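Local atomic coordinates of putative c-1-tetrahydrofolate synthase, cytoplasmic (Leishmania major, PDB entry 4A26), a protein that probably interconverts methylenetetrahydrofolate, methenyltetrahydrofolate and formyltetrahydrofolate in one-carbon metabolism, acting as a homodimeric NAD(P)-dependent dehydrogenase and cyclohydrolase. Residues A17-L22 / A62-M67. Numbering follows the deposited sequence.
Sequences AIRSEL and AAEVGM
Val65, near the C-terminal end of helix 49-64, presses its two methyl groups against helix 11-32 between Arg19 and Leu22, residues one turn apart. It sits within the Schellman motif that ends its helix, immediately before Gly66, whose positive phi turns the chain toward strand 68-74, and Met67 N bonds back to Ala62 O at 2.9 Å. Both helices belong to the catalytic domain of the dehydrogenase/cyclohydrolase family. Because chi1 of Val65 (164°) places CG1 anti to the backbone N, the isopropyl group straddles the Leu22 CB, with CG1 at 3.7 Å and CG2 at 3.9 Å. The Leu22 side chain also touches Leu286 and Leu290 of helix 279-297; Met67 and Ala62 touch Leu286 as well, so helix 279-297 lies against both segments. On the more exposed side, the Arg19 chain bends at chi3 and meets the extended Glu64 at an angle, their guanidinium and carboxylate planes 89° apart. The salt bridge between them rests on a weak hydrogen bond from Arg19 NE to Glu64 OE1, long at 3.5 Å and bent to 135° at the hydrogen. Next to this pair, Val65 CG2 lies 3.4 Å from Arg19 O.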
loop_
_atom_site.group_PDB
_atom_site.type_symbol
_atom_site.label_atom_id
_atom_site.label_comp_id
_atom_site.label_asym_id
_atom_site.label_seq_id
_atom_site.Cartn_x
_atom_site.Cartn_y
_atom_site.Cartn_z
ATOM N N ALA A 17 -4.651 -28.711 7.304
ATOM C CA ALA A 17 -6.018 -28.477 7.760
ATOM C C ALA A 17 -6.788 -27.605 6.771
ATOM O O ALA A 17 -7.962 -27.860 6.497
ATOM C CB ALA A 17 -6.013 -27.825 9.131
ATOM N N ILE A 18 -6.121 -26.581 6.239
ATOM C CA ILE A 18 -6.739 -25.665 5.286
ATOM C C ILE A 18 -7.074 -26.362 3.965
ATOM O O ILE A 18 -8.164 -26.170 3.426
ATOM C CB ILE A 18 -5.854 -24.425 5.032
ATOM C CG1 ILE A 18 -5.947 -23.470 6.226
ATOM C CG2 ILE A 18 -6.284 -23.700 3.766
ATOM C CD1 ILE A 18 -4.925 -22.364 6.215
ATOM N N ARG A 19 -6.157 -27.181 3.456
ATOM C CA ARG A 19 -6.424 -27.949 2.234
ATOM C C ARG A 19 -7.664 -28.824 2.385
ATOM O O ARG A 19 -8.470 -28.929 1.457
ATOM C CB ARG A 19 -5.218 -28.808 1.841
ATOM C CG ARG A 19 -4.040 -28.007 1.293
ATOM C CD ARG A 19 -3.052 -28.891 0.541
ATOM N NE ARG A 19 -2.441 -29.909 1.393
ATOM C CZ ARG A 19 -1.467 -29.683 2.275
ATOM N NH1 ARG A 19 -0.979 -28.461 2.449
ATOM N NH2 ARG A 19 -0.978 -30.684 2.999
ATOM N N SER A 20 -7.819 -29.437 3.558
ATOM C CA SER A 20 -9.002 -30.247 3.864
ATOM C C SER A 20 -10.277 -29.407 3.858
ATOM O O SER A 20 -11.306 -29.833 3.337
ATOM C CB SER A 20 -8.849 -30.926 5.225
ATOM O OG SER A 20 -10.050 -31.573 5.607
ATOM N N GLU A 21 -10.200 -28.218 4.450
ATOM C CA GLU A 21 -11.334 -27.298 4.481
ATOM C C GLU A 21 -11.723 -26.838 3.079
ATOM O O GLU A 21 -12.912 -26.790 2.748
ATOM C CB GLU A 21 -11.012 -26.090 5.357
ATOM C CG GLU A 21 -10.929 -26.430 6.831
ATOM C CD GLU A 21 -10.130 -25.423 7.634
ATOM O OE1 GLU A 21 -9.909 -24.286 7.159
ATOM O OE2 GLU A 21 -9.722 -25.774 8.761
ATOM N N LEU A 22 -10.725 -26.501 2.264
ATOM C CA LEU A 22 -10.961 -26.114 0.873
ATOM C C LEU A 22 -11.599 -27.255 0.091
ATOM O O LEU A 22 -12.541 -27.040 -0.673
ATOM C CB LEU A 22 -9.653 -25.702 0.191
ATOM C CG LEU A 22 -9.033 -24.391 0.675
ATOM C CD1 LEU A 22 -7.572 -24.311 0.259
ATOM C CD2 LEU A 22 -9.815 -23.195 0.146
ATOM N N ALA A 62 -3.882 -28.381 -6.015
ATOM C CA ALA A 62 -5.167 -28.089 -6.653
ATOM C C ALA A 62 -5.964 -29.362 -6.950
ATOM O O ALA A 62 -7.192 -29.354 -6.895
ATOM C CB ALA A 62 -4.953 -27.288 -7.935
ATOM N N ALA A 63 -5.266 -30.449 -7.268
ATOM C CA ALA A 63 -5.918 -31.740 -7.497
ATOM C C ALA A 63 -6.465 -32.364 -6.203
ATOM O O ALA A 63 -7.523 -32.992 -6.226
ATOM C CB ALA A 63 -4.959 -32.703 -8.185
ATOM N N GLU A 64 -5.748 -32.191 -5.089
ATOM C CA GLU A 64 -6.194 -32.702 -3.781
ATOM C C GLU A 64 -7.487 -32.054 -3.293
ATOM O O GLU A 64 -8.261 -32.682 -2.570
ATOM C CB GLU A 64 -5.127 -32.481 -2.711
ATOM C CG GLU A 64 -3.870 -33.311 -2.881
ATOM C CD GLU A 64 -2.788 -32.925 -1.886
ATOM O OE1 GLU A 64 -3.133 -32.558 -0.736
ATOM O OE2 GLU A 64 -1.595 -32.978 -2.262
ATOM N N VAL A 65 -7.695 -30.797 -3.676
ATOM C CA VAL A 65 -8.864 -30.018 -3.265
ATOM C C VAL A 65 -10.038 -30.150 -4.256
ATOM O O VAL A 65 -11.146 -29.698 -3.976
ATOM C CB VAL A 65 -8.463 -28.526 -3.066
ATOM C CG1 VAL A 65 -9.676 -27.620 -3.013
ATOM C CG2 VAL A 65 -7.626 -28.375 -1.805
ATOM N N GLY A 66 -9.795 -30.778 -5.402
ATOM C CA GLY A 66 -10.842 -31.004 -6.397
ATOM C C GLY A 66 -11.064 -29.839 -7.345
ATOM O O GLY A 66 -12.149 -29.693 -7.911
ATOM N N MET A 67 -10.036 -29.010 -7.519
ATOM C CA MET A 67 -10.076 -27.916 -8.480
ATOM C C MET A 67 -9.633 -28.406 -9.848
ATOM O O MET A 67 -8.936 -29.417 -9.960
ATOM C CB MET A 67 -9.156 -26.777 -8.037
ATOM C CG MET A 67 -9.688 -25.979 -6.872
ATOM S SD MET A 67 -8.576 -24.651 -6.381
ATOM C CE MET A 67 -9.552 -23.865 -5.097
#